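Local coordinates for protein adhesin (Streptococcus sanguinis SK1 = NCTC 7863, PDB 6VT2) that binds sialoglycans such as sialyl-T antigen through two tandem Siglec-like modules, probably helping the bacterium adhere to sialylated host glycoproteins, at residues A[127-139]-A[154-167]. Numbering follows the deposited sequence.
Sequences QTEKYTPQVPTLT and AVIAAVKSANPNLP. With CA (calcium ion), chain I.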
ATOM      1  N   GLN A 127       8.020  15.064  27.578  1.00 11.21           N
ATOM      2  CA  GLN A 127       7.275  14.156  26.712  1.00 12.81           C
ATOM      3  C   GLN A 127       8.172  13.263  25.864  1.00 12.04           C
ATOM      4  O   GLN A 127       7.818  12.111  25.579  1.00 13.59           O
ATOM      5  CB  GLN A 127       6.334  14.938  25.809  1.00 11.55           C
ATOM      6  CG  GLN A 127       5.192  15.507  26.647  1.00 11.27           C
ATOM      7  CD  GLN A 127       4.052  16.061  25.868  1.00 19.02           C
ATOM      8  OE1 GLN A 127       3.909  15.754  24.710  1.00 23.52           O
ATOM      9  NE2 GLN A 127       3.227  16.899  26.505  1.00 18.41           N
ATOM     10  N   THR A 128       9.342  13.738  25.507  1.00 10.22           N
ATOM     11  CA  THR A 128      10.209  12.924  24.679  1.00 10.77           C
ATOM     12  C   THR A 128      10.628  11.639  25.354  1.00 16.12           C
ATOM     13  O   THR A 128      10.979  10.680  24.651  1.00 15.85           O
ATOM     14  CB  THR A 128      11.440  13.683  24.221  1.00 15.90           C
ATOM     15  OG1 THR A 128      12.062  12.881  23.177  1.00 16.20           O
ATOM     16  CG2 THR A 128      12.393  13.955  25.323  1.00 16.44           C
ATOM     17  N   GLU A 129      10.537  11.549  26.680  1.00 13.93           N
ATOM     18  CA  GLU A 129      10.860  10.274  27.307  1.00 13.84           C
ATOM     19  C   GLU A 129       9.747   9.258  27.146  1.00 17.39           C
ATOM     20  O   GLU A 129       9.974   8.052  27.298  1.00 20.68           O
ATOM     21  CB  GLU A 129      11.185  10.503  28.780  1.00 14.03           C
ATOM     22  CG  GLU A 129      12.528  11.147  28.927  1.00 13.56           C
ATOM     23  CD  GLU A 129      12.951  11.279  30.360  1.00 21.49           C
ATOM     24  OE1 GLU A 129      12.148  10.955  31.262  1.00 14.23           O
ATOM     25  OE2 GLU A 129      14.079  11.710  30.580  1.00 21.28           O
ATOM     26  N   LYS A 130       8.540   9.711  26.884  1.00 15.77           N
ATOM     27  CA  LYS A 130       7.430   8.813  26.629  1.00 17.48           C
ATOM     28  C   LYS A 130       7.424   8.295  25.197  1.00 21.60           C
ATOM     29  O   LYS A 130       7.047   7.158  24.961  1.00 20.98           O
ATOM     30  CB  LYS A 130       6.133   9.554  26.987  1.00 20.48           C
ATOM     31  CG  LYS A 130       4.917   8.840  26.660  1.00 25.21           C
ATOM     32  CD  LYS A 130       3.717   9.632  27.168  1.00 25.02           C
ATOM     33  CE  LYS A 130       2.435   8.796  26.963  1.00 32.32           C
ATOM     34  NZ  LYS A 130       1.223   9.664  26.986  1.00 38.81           N
ATOM     35  N   TYR A 131       7.862   9.086  24.231  1.00 24.58           N
ATOM     36  CA  TYR A 131       7.687   8.783  22.818  1.00 21.74           C
ATOM     37  C   TYR A 131       9.028   8.434  22.181  1.00 23.36           C
ATOM     38  O   TYR A 131      10.043   9.114  22.392  1.00 23.19           O
ATOM     39  CB  TYR A 131       7.023   9.975  22.127  1.00 18.69           C
ATOM     40  CG  TYR A 131       5.714  10.350  22.730  1.00 21.37           C
ATOM     41  CD1 TYR A 131       4.602   9.507  22.602  1.00 20.14           C
ATOM     42  CD2 TYR A 131       5.572  11.513  23.459  1.00 27.08           C
ATOM     43  CE1 TYR A 131       3.379   9.833  23.184  1.00 24.23           C
ATOM     44  CE2 TYR A 131       4.351  11.848  24.052  1.00 26.97           C
ATOM     45  CZ  TYR A 131       3.249  11.006  23.867  1.00 26.38           C
ATOM     46  OH  TYR A 131       2.049  11.325  24.466  1.00 29.41           O
ATOM     47  N   THR A 132       9.040   7.326  21.456  1.00 26.36           N
ATOM     48  CA  THR A 132      10.221   6.880  20.722  1.00 21.86           C
ATOM     49  C   THR A 132       9.799   6.752  19.259  1.00 29.52           C
ATOM     50  O   THR A 132       9.091   5.793  18.889  1.00 34.41           O
ATOM     51  CB  THR A 132      10.760   5.567  21.262  1.00 34.48           C
ATOM     52  OG1 THR A 132      11.083   5.723  22.654  1.00 31.24           O
ATOM     53  CG2 THR A 132      12.037   5.168  20.505  1.00 35.75           C
ATOM     54  N   PRO A 133      10.192   7.677  18.393  1.00 23.93           N
ATOM     55  CA  PRO A 133       9.693   7.641  17.010  1.00 26.27           C
ATOM     56  C   PRO A 133      10.308   6.504  16.223  1.00 25.00           C
ATOM     57  O   PRO A 133      11.465   6.126  16.430  1.00 26.26           O
ATOM     58  CB  PRO A 133      10.120   8.987  16.416  1.00 27.19           C
ATOM     59  CG  PRO A 133      10.659   9.813  17.562  1.00 21.51           C
ATOM     60  CD  PRO A 133      11.109   8.801  18.629  1.00 23.37           C
ATOM     61  N   GLN A 134       9.522   5.984  15.292  1.00 24.36           N
ATOM     62  CA  GLN A 134      10.004   4.959  14.381  1.00 30.04           C
ATOM     63  C   GLN A 134      10.568   5.622  13.133  1.00 27.32           C
ATOM     64  O   GLN A 134      10.150   6.713  12.737  1.00 24.28           O
ATOM     65  CB  GLN A 134       8.881   3.992  14.008  1.00 40.35           C
ATOM     66  CG  GLN A 134       8.447   3.091  15.173  1.00 46.82           C
ATOM     67  CD  GLN A 134       8.887   1.652  14.998  1.00 52.95           C
ATOM     68  OE1 GLN A 134       9.512   1.292  13.993  1.00 62.59           O
ATOM     69  NE2 GLN A 134       8.548   0.812  15.970  1.00 59.90           N
ATOM     70  N   VAL A 135      11.561   4.973  12.546  1.00 24.30           N
ATOM     71  CA  VAL A 135      12.176   5.493  11.332  1.00 32.83           C
ATOM     72  C   VAL A 135      11.179   5.393  10.183  1.00 29.88           C
ATOM     73  O   VAL A 135      10.355   4.463  10.142  1.00 28.78           O
ATOM     74  CB  VAL A 135      13.465   4.740  10.987  1.00 28.56           C
ATOM     75  CG1 VAL A 135      14.401   4.669  12.168  1.00 31.51           C
ATOM     76  CG2 VAL A 135      13.135   3.316  10.475  1.00 30.77           C
ATOM     77  N   PRO A 136      11.194   6.350   9.265  1.00 22.15           N
ATOM     78  CA  PRO A 136      10.307   6.294   8.099  1.00 22.55           C
ATOM     79  C   PRO A 136      10.895   5.425   6.994  1.00 25.63           C
ATOM     80  O   PRO A 136      12.034   4.966   7.042  1.00 26.12           O
ATOM     81  CB  PRO A 136      10.220   7.750   7.650  1.00 24.43           C
ATOM     82  CG  PRO A 136      11.653   8.232   7.893  1.00 21.81           C
ATOM     83  CD  PRO A 136      12.153   7.464   9.174  1.00 21.03           C
ATOM     84  N   THR A 137      10.083   5.206   5.969  1.00 22.23           N
ATOM     85  CA  THR A 137      10.644   4.698   4.730  1.00 25.71           C
ATOM     86  C   THR A 137      11.613   5.760   4.228  1.00 19.02           C
ATOM     87  O   THR A 137      11.295   6.951   4.278  1.00 22.55           O
ATOM     88  CB  THR A 137       9.551   4.437   3.694  1.00 23.45           C
ATOM     89  OG1 THR A 137       8.812   5.631   3.411  1.00 34.35           O
ATOM     90  CG2 THR A 137       8.550   3.379   4.193  1.00 28.86           C
ATOM     91  N   LEU A 138      12.718   5.317   3.645  1.00 22.30           N
ATOM     92  CA  LEU A 138      13.752   6.193   3.069  1.00 27.30           C
ATOM     93  C   LEU A 138      13.157   7.017   1.925  1.00 27.08           C
ATOM     94  O   LEU A 138      12.370   6.510   1.149  1.00 22.88           O
ATOM     95  CB  LEU A 138      14.923   5.372   2.549  1.00 26.15           C
ATOM     96  CG  LEU A 138      15.993   5.098   3.586  1.00 36.39           C
ATOM     97  CD1 LEU A 138      17.094   4.198   3.067  1.00 39.02           C
ATOM     98  CD2 LEU A 138      16.583   6.416   4.076  1.00 32.49           C
ATOM     99  N   THR A 139      13.465   8.286   1.884  1.00 20.78           N
ATOM    100  CA  THR A 139      13.072   9.119   0.762  1.00 17.89           C
ATOM    101  C   THR A 139      14.292   9.252  -0.127  1.00 18.08           C
ATOM    102  O   THR A 139      15.363   9.616   0.355  1.00 18.45           O
ATOM    103  CB  THR A 139      12.562  10.471   1.210  1.00 19.23           C
ATOM    104  OG1 THR A 139      11.344  10.287   1.950  1.00 23.63           O
ATOM    105  CG2 THR A 139      12.296  11.316   0.045  1.00 20.69           C
ATOM    106  N   ALA A 154       8.053  15.388   1.770  1.00 22.93           N
ATOM    107  CA  ALA A 154       7.961  13.945   1.611  1.00 18.64           C
ATOM    108  C   ALA A 154       8.550  13.228   2.819  1.00 26.35           C
ATOM    109  O   ALA A 154       8.052  12.174   3.231  1.00 22.60           O
ATOM    110  CB  ALA A 154       8.666  13.477   0.344  1.00 26.68           C
ATOM    111  N   VAL A 155       9.647  13.747   3.367  1.00 19.06           N
ATOM    112  CA  VAL A 155      10.208  13.134   4.568  1.00 18.55           C
ATOM    113  C   VAL A 155       9.238  13.270   5.731  1.00 16.92           C
ATOM    114  O   VAL A 155       8.973  12.286   6.427  1.00 20.74           O
ATOM    115  CB  VAL A 155      11.571  13.746   4.890  1.00 17.83           C
ATOM    116  CG1 VAL A 155      12.027  13.331   6.291  1.00 15.09           C
ATOM    117  CG2 VAL A 155      12.605  13.336   3.806  1.00 15.93           C
ATOM    118  N   ILE A 156       8.657  14.460   5.911  1.00 20.95           N
ATOM    119  CA  ILE A 156       7.697  14.669   6.993  1.00 19.29           C
ATOM    120  C   ILE A 156       6.539  13.708   6.846  1.00 25.01           C
ATOM    121  O   ILE A 156       6.062  13.111   7.824  1.00 23.60           O
ATOM    122  CB  ILE A 156       7.206  16.123   7.027  1.00 25.55           C
ATOM    123  CG1 ILE A 156       8.349  17.053   7.387  1.00 24.14           C
ATOM    124  CG2 ILE A 156       6.041  16.264   8.028  1.00 28.71           C
ATOM    125  CD1 ILE A 156       7.981  18.498   7.373  1.00 34.50           C
ATOM    126  N   ALA A 157       6.042  13.562   5.625  1.00 26.03           N
ATOM    127  CA  ALA A 157       4.918  12.665   5.409  1.00 27.58           C
ATOM    128  C   ALA A 157       5.295  11.236   5.740  1.00 20.25           C
ATOM    129  O   ALA A 157       4.488  10.472   6.291  1.00 24.55           O
ATOM    130  CB  ALA A 157       4.458  12.778   3.963  1.00 27.94           C
ATOM    131  N   ALA A 158       6.514  10.836   5.378  1.00 22.25           N
ATOM    132  CA  ALA A 158       6.940   9.471   5.656  1.00 18.29           C
ATOM    133  C   ALA A 158       7.182   9.262   7.161  1.00 23.01           C
ATOM    134  O   ALA A 158       6.975   8.166   7.691  1.00 23.77           O
ATOM    135  CB  ALA A 158       8.209   9.141   4.890  1.00 24.10           C
ATOM    136  N   VAL A 159       7.597  10.287   7.887  1.00 23.46           N
ATOM    137  CA  VAL A 159       7.792  10.196   9.359  1.00 20.24           C
ATOM    138  C   VAL A 159       6.430  10.123  10.037  1.00 23.87           C
ATOM    139  O   VAL A 159       6.269   9.239  10.805  1.00 26.33           O
ATOM    140  CB  VAL A 159       8.668  11.334   9.896  1.00 16.67           C
ATOM    141  CG1 VAL A 159       8.711  11.297  11.405  1.00 25.03           C
ATOM    142  CG2 VAL A 159      10.093  11.241   9.356  1.00 18.84           C
ATOM    143  N   LYS A 160       5.481  10.937   9.620  1.00 26.21           N
ATOM    144  CA  LYS A 160       4.126  10.955  10.212  1.00 25.23           C
ATOM    145  C   LYS A 160       3.478   9.601   9.910  1.00 29.76           C
ATOM    146  O   LYS A 160       2.864   9.028  10.771  1.00 30.06           O
ATOM    147  CB  LYS A 160       3.302  12.120   9.673  1.00 24.32           C
ATOM    148  CG  LYS A 160       3.582  13.487  10.255  1.00 34.33           C
ATOM    149  CD  LYS A 160       2.370  14.365  10.307  1.00 45.33           C
ATOM    150  CE  LYS A 160       2.435  15.571   9.414  1.00 50.49           C
ATOM    151  NZ  LYS A 160       2.209  16.841  10.163  1.00 59.95           N
ATOM    152  N   SER A 161       3.670   9.070   8.717  1.00 27.55           N
ATOM    153  CA  SER A 161       3.073   7.779   8.299  1.00 33.12           C
ATOM    154  C   SER A 161       3.610   6.635   9.154  1.00 34.76           C
ATOM    155  O   SER A 161       2.856   5.787   9.533  1.00 34.84           O
ATOM    156  CB  SER A 161       3.275   7.507   6.835  1.00 32.84           C
ATOM    157  OG  SER A 161       3.382   6.122   6.579  1.00 38.08           O
ATOM    158  N   ALA A 162       4.873   6.659   9.545  1.00 28.85           N
ATOM    159  CA  ALA A 162       5.472   5.580  10.356  1.00 24.96           C
ATOM    160  C   ALA A 162       5.207   5.808  11.852  1.00 25.56           C
ATOM    161  O   ALA A 162       5.593   5.007  12.593  1.00 28.45           O
ATOM    162  CB  ALA A 162       6.931   5.483  10.121  1.00 26.38           C
ATOM    163  N   ASN A 163       4.643   6.968  12.237  1.00 28.43           N
ATOM    164  CA  ASN A 163       4.474   7.397  13.658  1.00 25.57           C
ATOM    165  C   ASN A 163       3.042   7.782  14.012  1.00 25.32           C
ATOM    166  O   ASN A 163       2.798   8.879  14.513  1.00 26.53           O
ATOM    167  CB  ASN A 163       5.393   8.584  13.892  1.00 26.45           C
ATOM    168  CG  ASN A 163       6.792   8.123  14.143  1.00 30.08           C
ATOM    169  OD1 ASN A 163       7.025   7.701  15.253  1.00 34.57           O
ATOM    170  ND2 ASN A 163       7.673   8.183  13.156  1.00 24.79           N
ATOM    171  N   PRO A 164       2.064   6.883  13.824  1.00 32.21           N
ATOM    172  CA  PRO A 164       0.695   7.259  14.111  1.00 35.59           C
ATOM    173  C   PRO A 164       0.370   7.527  15.592  1.00 36.48           C
ATOM    174  O   PRO A 164      -0.583   8.224  15.838  1.00 38.06           O
ATOM    175  CB  PRO A 164      -0.046   6.010  13.611  1.00 42.46           C
ATOM    176  CG  PRO A 164       0.917   4.891  13.844  1.00 41.90           C
ATOM    177  CD  PRO A 164       2.214   5.497  13.375  1.00 32.46           C
ATOM    178  N   ASN A 165       1.215   7.087  16.517  1.00 29.46           N
ATOM    179  CA  ASN A 165       0.942   7.201  17.966  1.00 30.52           C
ATOM    180  C   ASN A 165       1.642   8.403  18.598  1.00 42.30           C
ATOM    181  O   ASN A 165       1.411   8.635  19.774  1.00 32.54           O
ATOM    182  CB  ASN A 165       1.300   5.875  18.628  1.00 37.69           C
ATOM    183  CG  ASN A 165       0.565   4.703  18.014  1.00 44.43           C
ATOM    184  OD1 ASN A 165      -0.556   4.841  17.531  1.00 47.85           O
ATOM    185  ND2 ASN A 165       1.189   3.540  18.028  1.00 50.64           N
ATOM    186  N   LEU A 166       2.442   9.175  17.854  1.00 27.21           N
ATOM    187  CA  LEU A 166       3.027  10.391  18.450  1.00 28.66           C
ATOM    188  C   LEU A 166       1.901  11.401  18.703  1.00 32.88           C
ATOM    189  O   LEU A 166       0.869  11.276  18.067  1.00 28.46           O
ATOM    190  CB  LEU A 166       4.120  10.949  17.528  1.00 22.55           C
ATOM    191  CG  LEU A 166       5.387  10.107  17.358  1.00 21.58           C
ATOM    192  CD1 LEU A 166       6.392  10.828  16.475  1.00 20.71           C
ATOM    193  CD2 LEU A 166       6.038   9.788  18.683  1.00 25.36           C
ATOM    194  N   PRO A 167       2.041  12.379  19.626  1.00 30.33           N
ATOM    195  CA  PRO A 167       1.022  13.413  19.782  1.00 31.17           C
ATOM    196  C   PRO A 167       0.653  14.070  18.435  1.00 37.28           C
ATOM    197  O   PRO A 167       1.467  14.207  17.609  1.00 29.50           O
ATOM    198  CB  PRO A 167       1.627  14.431  20.745  1.00 28.27           C
ATOM    199  CG  PRO A 167       2.693  13.670  21.499  1.00 30.09           C
ATOM    200  CD  PRO A 167       3.138  12.550  20.583  1.00 27.23           C
TER
HETATM  201 CA    CA I 703      12.102  10.294  22.724  1.00 17.54          CA
HETATM  202  O   HOH W   1      12.281   8.400  24.102  1.00 29.54           O
HETATM  203  O   HOH W   2       7.298   5.979   6.288  1.00 28.56           O
HETATM  204  O   HOH W   3      14.111  10.494  23.908  1.00 32.39           O
HETATM  205  O   HOH W   4      13.315   8.530  21.525  1.00 28.70           O
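The carboxamide of Asn-163 faces the extended backbone at Gln-134 and bonds to it twice: OD1 accepts Gln-134 N at 3.0 Å (N-H...O 156°), and ND2 donates to Gln-134 O at 2.9 Å, slightly more bent; both donors are tilted from the carbonyl planes. Its second N-H goes to Val-159 O, which lies in the amide plane (ND2 to O 2.9 Å), tying the group back to the last turn of helix 149-162. With CG beside its own backbone N (chi1 -81°), Asn-163 turns this amide toward the passing chain. On the helix side, Pro-136 packs its CB 3.7 Å from Ala-158 CB and runs alongside Val-159, CG against CG2; Ala-162 CB meets Val-135 O. Water 2 links Thr-137 N to Ala-158 O. At the start of strand 139-141, Thr-139 crosses Val-155 at a slant, OG1 against CG2. At the other end, Pro-167 presents its CG-CD edge to one face of the Tyr-131 ring: CD stands 3.6 Å from the centroid, 8° off the normal, a CH-pi contact, while Lys-130 CG covers the opposite face. Leu-166 runs antiparallel to the Tyr-131 side chain, its CD2 3.6 Å from Tyr-131 CB. Lys-130 NZ donates to Tyr-131 OH and pairs with Glu-20 of the preceding Siglec-like module, which also bonds to that hydroxyl. Three bonds thus fix the rotation of the buried Asn-163 amide and satisfy both its polar atoms, whereas Tyr-131 is held by apolar packing, its backbone O binding calcium with Thr-128 and Asp-190 and its OH tying it to the module junction.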